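Local atomic coordinates of plasmodium falciparum gamete antigen 27/25 (Plasmodium falciparum, PDB entry 1N81), a protein that is a gametocyte protein essential for the sexual development of the malaria parasite, whose molecular function is unsettled but may include protein dimerization. Residues A[86-91]-A[104-109]; A[110-115]-A[144-149]. One frame throughout, in Å; residues are numbered along the deposited sequence.

Overall arrangement
Both contacts are built on one long helix, 96-122, which first receives the preceding helix 71-89 and then, further along, the later helix 136-150. They follow each other in series along the chain: contact 1 spans 12 residues and contact 2 spans 28, mostly helical in both. Their centres lie about 14 Å apart, and they touch directly where Trp107 CZ3 packs 3.7 Å from Tyr146 CD2 and Val108 CG2 packs 3.6 Å from Tyr146 O. Helix 96-122 thus acts as a shared spine in this all-helical protein: each neighbour sends a tyrosine against it, whose hydroxyl meets polar groups of that helix, through a water in contact 1 and directly in contact 2.

Contact 1. Residues A[86-91]-A[104-109]; sequences ISYCTD and DYLWVE
The last turn of helix 71-89 comes up to the middle of helix 96-122 with its backbone well apart: the nearest CA atoms, those of Tyr88 and Tyr105, are 8.9 Å from each other, and no direct hydrogen bond joins 86-91 to 104-109. One side chain bridges the gap. Tyr88 reaches across to the second helix, and its ring receives the edge of Tyr105 in an edge-to-face pair, the planes turned 74° apart and the centroids 5.4 Å from each other. The closest carbons of this pair are Tyr88 CE2 and Tyr105 CD2, at 3.9 Å. A methyl group, Leu106 CD2, meets the Tyr88 ring at its edge, near the ring plane, on the CE1 side. Beyond the ring, the hydroxyl of Tyr88 stops 3.8 Å short of Glu109 OE2, and a water fills in. This water lies in the plane of the ring, 2.6 Å from Tyr88 OH, and donates to Glu109 OE2, also at 2.6 Å, with a weak further bond to the backbone Tyr105 O. Glu109 can take part because its CG is anti to the backbone N (chi1 -174°) and the chain beyond is extended, which carries the carboxylate toward the tyrosine hydroxyl. The same carboxylate makes salt bridges through OE1 to Arg84 and through OE2 to Arg165, so its charge is probably balanced by one arginine from Tyr88's own helix and one from helix 156-173. Phe154 packs against both tyrosines, and Phe23 of helix 13-35 against Leu106 and Glu109. Joined by a short link, two helices consecutive in the chain pack against each other within this all-helical fold, an aromatic pair and a bridging water between buried side chains fastening the end of one to the flank of the next.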
# COMPACT_ATOMS: atom_id res chain seq x y z
N ILE A 86 -8.43 -10.73 -2.96
CA ILE A 86 -8.26 -12.13 -3.34
C ILE A 86 -7.22 -12.84 -2.46
O ILE A 86 -7.38 -14.00 -2.12
CB ILE A 86 -7.91 -12.24 -4.84
CG1 ILE A 86 -9.17 -11.89 -5.65
CG2 ILE A 86 -7.38 -13.62 -5.18
CD1 ILE A 86 -8.94 -11.84 -7.13
N SER A 87 -6.17 -12.13 -2.04
CA SER A 87 -5.15 -12.73 -1.20
C SER A 87 -5.61 -12.97 0.25
O SER A 87 -5.23 -13.97 0.87
CB SER A 87 -3.91 -11.83 -1.19
OG SER A 87 -2.87 -12.38 -0.39
N TYR A 88 -6.42 -12.06 0.79
CA TYR A 88 -6.87 -12.15 2.18
C TYR A 88 -8.32 -12.59 2.43
O TYR A 88 -8.66 -13.00 3.55
CB TYR A 88 -6.71 -10.77 2.87
CG TYR A 88 -5.34 -10.15 2.79
CD1 TYR A 88 -5.18 -8.75 2.82
CD2 TYR A 88 -4.18 -10.94 2.74
CE1 TYR A 88 -3.92 -8.16 2.82
CE2 TYR A 88 -2.91 -10.36 2.75
CZ TYR A 88 -2.79 -8.97 2.78
OH TYR A 88 -1.54 -8.40 2.76
N CYS A 89 -9.18 -12.48 1.43
CA CYS A 89 -10.59 -12.80 1.67
C CYS A 89 -11.20 -13.91 0.84
O CYS A 89 -12.41 -14.13 0.90
CB CYS A 89 -11.43 -11.53 1.44
SG CYS A 89 -10.89 -10.07 2.40
N THR A 90 -10.37 -14.62 0.10
CA THR A 90 -10.83 -15.66 -0.81
C THR A 90 -10.85 -17.09 -0.27
O THR A 90 -10.91 -18.05 -1.03
CB THR A 90 -10.01 -15.54 -2.11
OG1 THR A 90 -10.89 -15.61 -3.23
CG2 THR A 90 -8.93 -16.59 -2.22
N ASP A 91 -10.83 -17.22 1.05
CA ASP A 91 -10.88 -18.53 1.70
C ASP A 91 -11.72 -18.42 2.96
O ASP A 91 -12.95 -18.50 2.92
CB ASP A 91 -9.47 -18.99 2.10
CG ASP A 91 -8.53 -19.08 0.92
OD1 ASP A 91 -8.90 -19.75 -0.08
OD2 ASP A 91 -7.43 -18.49 1.00
N ASP A 104 -4.42 -5.65 10.52
CA ASP A 104 -3.02 -5.72 10.96
C ASP A 104 -2.10 -6.06 9.78
O ASP A 104 -0.95 -5.61 9.71
CB ASP A 104 -2.82 -6.75 12.09
CG ASP A 104 -3.50 -6.33 13.39
OD1 ASP A 104 -3.54 -5.12 13.70
OD2 ASP A 104 -3.98 -7.22 14.13
N TYR A 105 -2.60 -6.88 8.87
CA TYR A 105 -1.82 -7.23 7.69
C TYR A 105 -1.63 -5.94 6.85
O TYR A 105 -0.56 -5.71 6.28
CB TYR A 105 -2.56 -8.26 6.84
CG TYR A 105 -2.55 -9.67 7.37
CD1 TYR A 105 -2.91 -9.95 8.70
CD2 TYR A 105 -2.27 -10.73 6.53
CE1 TYR A 105 -2.99 -11.26 9.15
CE2 TYR A 105 -2.35 -12.03 6.96
CZ TYR A 105 -2.70 -12.30 8.27
OH TYR A 105 -2.76 -13.61 8.67
N LEU A 106 -2.68 -5.12 6.79
CA LEU A 106 -2.63 -3.88 6.03
C LEU A 106 -1.61 -2.97 6.66
O LEU A 106 -0.81 -2.33 5.98
CB LEU A 106 -4.02 -3.19 6.01
CG LEU A 106 -5.14 -3.93 5.22
CD1 LEU A 106 -6.43 -3.13 5.26
CD2 LEU A 106 -4.72 -4.17 3.76
N TRP A 107 -1.63 -2.92 7.98
CA TRP A 107 -0.72 -2.09 8.76
C TRP A 107 0.72 -2.46 8.46
O TRP A 107 1.57 -1.59 8.23
CB TRP A 107 -0.99 -2.30 10.25
CG TRP A 107 -0.28 -1.39 11.18
CD1 TRP A 107 -0.77 -0.24 11.72
CD2 TRP A 107 1.07 -1.54 11.70
NE1 TRP A 107 0.18 0.34 12.54
CE2 TRP A 107 1.31 -0.44 12.55
CE3 TRP A 107 2.08 -2.50 11.53
CZ2 TRP A 107 2.54 -0.26 13.22
CZ3 TRP A 107 3.29 -2.33 12.19
CH2 TRP A 107 3.51 -1.21 13.03
N VAL A 108 0.99 -3.76 8.47
CA VAL A 108 2.33 -4.26 8.22
C VAL A 108 2.84 -3.81 6.85
O VAL A 108 3.94 -3.28 6.73
CB VAL A 108 2.36 -5.79 8.32
CG1 VAL A 108 3.68 -6.34 7.70
CG2 VAL A 108 2.22 -6.19 9.84
N GLU A 109 2.02 -4.01 5.83
CA GLU A 109 2.39 -3.63 4.48
C GLU A 109 2.61 -2.11 4.40
O GLU A 109 3.62 -1.65 3.84
CB GLU A 109 1.32 -4.09 3.48
CG GLU A 109 1.71 -3.86 2.01
CD GLU A 109 0.69 -4.39 1.02
OE1 GLU A 109 0.85 -4.10 -0.18
OE2 GLU A 109 -0.28 -5.09 1.41
O HOH W 1 -1.51 -5.92 3.49

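Contact 2. Residues A[110-115]-A[144-149]; sequences QRVIEE and DTYEYV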
# COMPACT_ATOMS: atom_id res chain seq x y z
N GLN A 110 1.70 -1.34 4.99
CA GLN A 110 1.86 0.12 4.92
C GLN A 110 3.14 0.58 5.64
O GLN A 110 3.90 1.43 5.13
CB GLN A 110 0.61 0.84 5.46
CG GLN A 110 0.72 2.33 5.29
CD GLN A 110 -0.56 3.07 5.61
OE1 GLN A 110 -1.48 2.51 6.19
NE2 GLN A 110 -0.61 4.33 5.24
N ARG A 111 3.41 -0.01 6.80
CA ARG A 111 4.64 0.31 7.51
C ARG A 111 5.93 -0.07 6.73
O ARG A 111 6.92 0.66 6.77
CB ARG A 111 4.68 -0.43 8.84
CG ARG A 111 5.94 -0.22 9.60
CD ARG A 111 6.14 1.25 9.98
NE ARG A 111 6.98 1.38 11.18
CZ ARG A 111 6.52 1.67 12.40
NH1 ARG A 111 5.23 1.89 12.60
NH2 ARG A 111 7.37 1.76 13.42
N VAL A 112 5.94 -1.21 6.06
CA VAL A 112 7.15 -1.58 5.33
C VAL A 112 7.35 -0.58 4.17
O VAL A 112 8.47 -0.09 3.96
CB VAL A 112 7.11 -3.02 4.82
CG1 VAL A 112 8.29 -3.29 3.89
CG2 VAL A 112 7.20 -3.96 6.00
N ILE A 113 6.25 -0.22 3.49
CA ILE A 113 6.29 0.78 2.41
C ILE A 113 6.96 2.06 2.93
O ILE A 113 7.91 2.57 2.32
CB ILE A 113 4.87 1.15 1.87
CG1 ILE A 113 4.33 -0.00 1.03
CG2 ILE A 113 4.94 2.43 1.05
CD1 ILE A 113 2.91 0.20 0.52
N GLU A 114 6.49 2.56 4.07
CA GLU A 114 7.07 3.79 4.61
C GLU A 114 8.54 3.70 4.94
O GLU A 114 9.32 4.57 4.56
CB GLU A 114 6.28 4.27 5.83
CG GLU A 114 4.93 4.73 5.40
CD GLU A 114 4.12 5.31 6.53
OE1 GLU A 114 4.50 5.16 7.70
OE2 GLU A 114 3.10 5.93 6.22
N GLU A 115 8.92 2.64 5.62
CA GLU A 115 10.30 2.42 6.02
C GLU A 115 11.20 2.36 4.77
O GLU A 115 12.28 2.97 4.70
CB GLU A 115 10.34 1.10 6.77
CG GLU A 115 11.54 0.85 7.61
CD GLU A 115 11.55 1.70 8.85
OE1 GLU A 115 10.45 2.05 9.38
OE2 GLU A 115 12.68 2.00 9.28
N ASP A 144 9.79 -9.18 8.67
CA ASP A 144 9.96 -10.00 9.87
C ASP A 144 9.71 -9.18 11.12
O ASP A 144 9.05 -9.62 12.06
CB ASP A 144 11.36 -10.58 9.93
CG ASP A 144 11.59 -11.60 8.84
OD1 ASP A 144 10.57 -12.06 8.28
OD2 ASP A 144 12.75 -11.93 8.56
N THR A 145 10.24 -7.96 11.12
CA THR A 145 10.08 -7.10 12.28
C THR A 145 8.65 -6.66 12.55
O THR A 145 8.16 -6.74 13.68
CB THR A 145 10.97 -5.85 12.15
OG1 THR A 145 12.32 -6.26 11.94
CG2 THR A 145 10.93 -5.04 13.44
N TYR A 146 7.94 -6.23 11.51
CA TYR A 146 6.59 -5.77 11.72
C TYR A 146 5.53 -6.85 11.90
O TYR A 146 4.53 -6.60 12.58
CB TYR A 146 6.21 -4.75 10.66
CG TYR A 146 7.04 -3.51 10.79
CD1 TYR A 146 7.96 -3.17 9.81
CD2 TYR A 146 6.91 -2.68 11.91
CE1 TYR A 146 8.74 -2.03 9.94
CE2 TYR A 146 7.70 -1.53 12.05
CZ TYR A 146 8.61 -1.21 11.05
OH TYR A 146 9.38 -0.06 11.16
N GLU A 147 5.74 -8.02 11.31
CA GLU A 147 4.84 -9.15 11.49
C GLU A 147 4.91 -9.48 12.99
O GLU A 147 3.89 -9.66 13.65
CB GLU A 147 5.36 -10.40 10.78
CG GLU A 147 4.93 -10.59 9.35
CD GLU A 147 5.41 -11.91 8.79
OE1 GLU A 147 6.60 -12.24 8.99
OE2 GLU A 147 4.62 -12.62 8.13
N TYR A 148 6.14 -9.58 13.51
CA TYR A 148 6.42 -9.89 14.92
C TYR A 148 5.76 -8.87 15.83
O TYR A 148 5.01 -9.21 16.75
CB TYR A 148 7.92 -9.91 15.19
CG TYR A 148 8.27 -10.04 16.66
CD1 TYR A 148 8.00 -11.22 17.35
CD2 TYR A 148 8.76 -8.95 17.39
CE1 TYR A 148 8.21 -11.31 18.73
CE2 TYR A 148 8.97 -9.02 18.77
CZ TYR A 148 8.69 -10.22 19.43
OH TYR A 148 8.89 -10.32 20.77
N VAL A 149 6.00 -7.59 15.55
CA VAL A 149 5.45 -6.51 16.34
C VAL A 149 3.93 -6.47 16.37
O VAL A 149 3.32 -6.17 17.40
CB VAL A 149 5.95 -5.17 15.81
CG1 VAL A 149 5.02 -4.06 16.22
CG2 VAL A 149 7.36 -4.91 16.34
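Tyr146 lays one face of its ring against the aliphatic part of Arg111, whose CG lies over the ring, although the model sets it too tight for the detail of a CH-pi contact to be relied on. The two side chains cross at about a right angle, and the guanidinium plane is turned 59° from the ring, so this is not a flat stack of one group on the other. What brings the arginine over the ring is its shape: CG lies opposite the backbone N about the first bond, and the chain then bends at chi2. From there NE gives a weak hydrogen bond to Tyr146 OH, 2.8 Å long but bent to 145° at the hydrogen. The hydroxyl in turn donates a hydrogen bond to Glu115 OE1 at 3.0 Å, meeting that oxygen from well above the carboxylate plane. Glu115, one helical turn beyond Arg111, also bends at chi2, and its OE1 forms a long salt bridge of 4.0 Å with Arg111 NE. On the inner part of the contact, Val112 CG2 packs 4.0 Å from Tyr146 CD1, while the same valine reaches Ile166 of helix 156-173 as well as Leu142 and Phe143 of helix 136-150. Behind these side chains the helix segments 110-115 and 144-149 run roughly antiparallel, at 144°, with axes 10.2 Å apart at closest approach; Arg111 and Tyr146 have the nearest CA atoms, 7.6 Å from each other. Tyr146 OH thus accepts from a cation and donates to an anion, which may polarise the hydroxyl, although neither bond has ideal geometry. A single buried tyrosine thereby combines apolar packing with a charged pair spaced i to i+4 on the opposing helix.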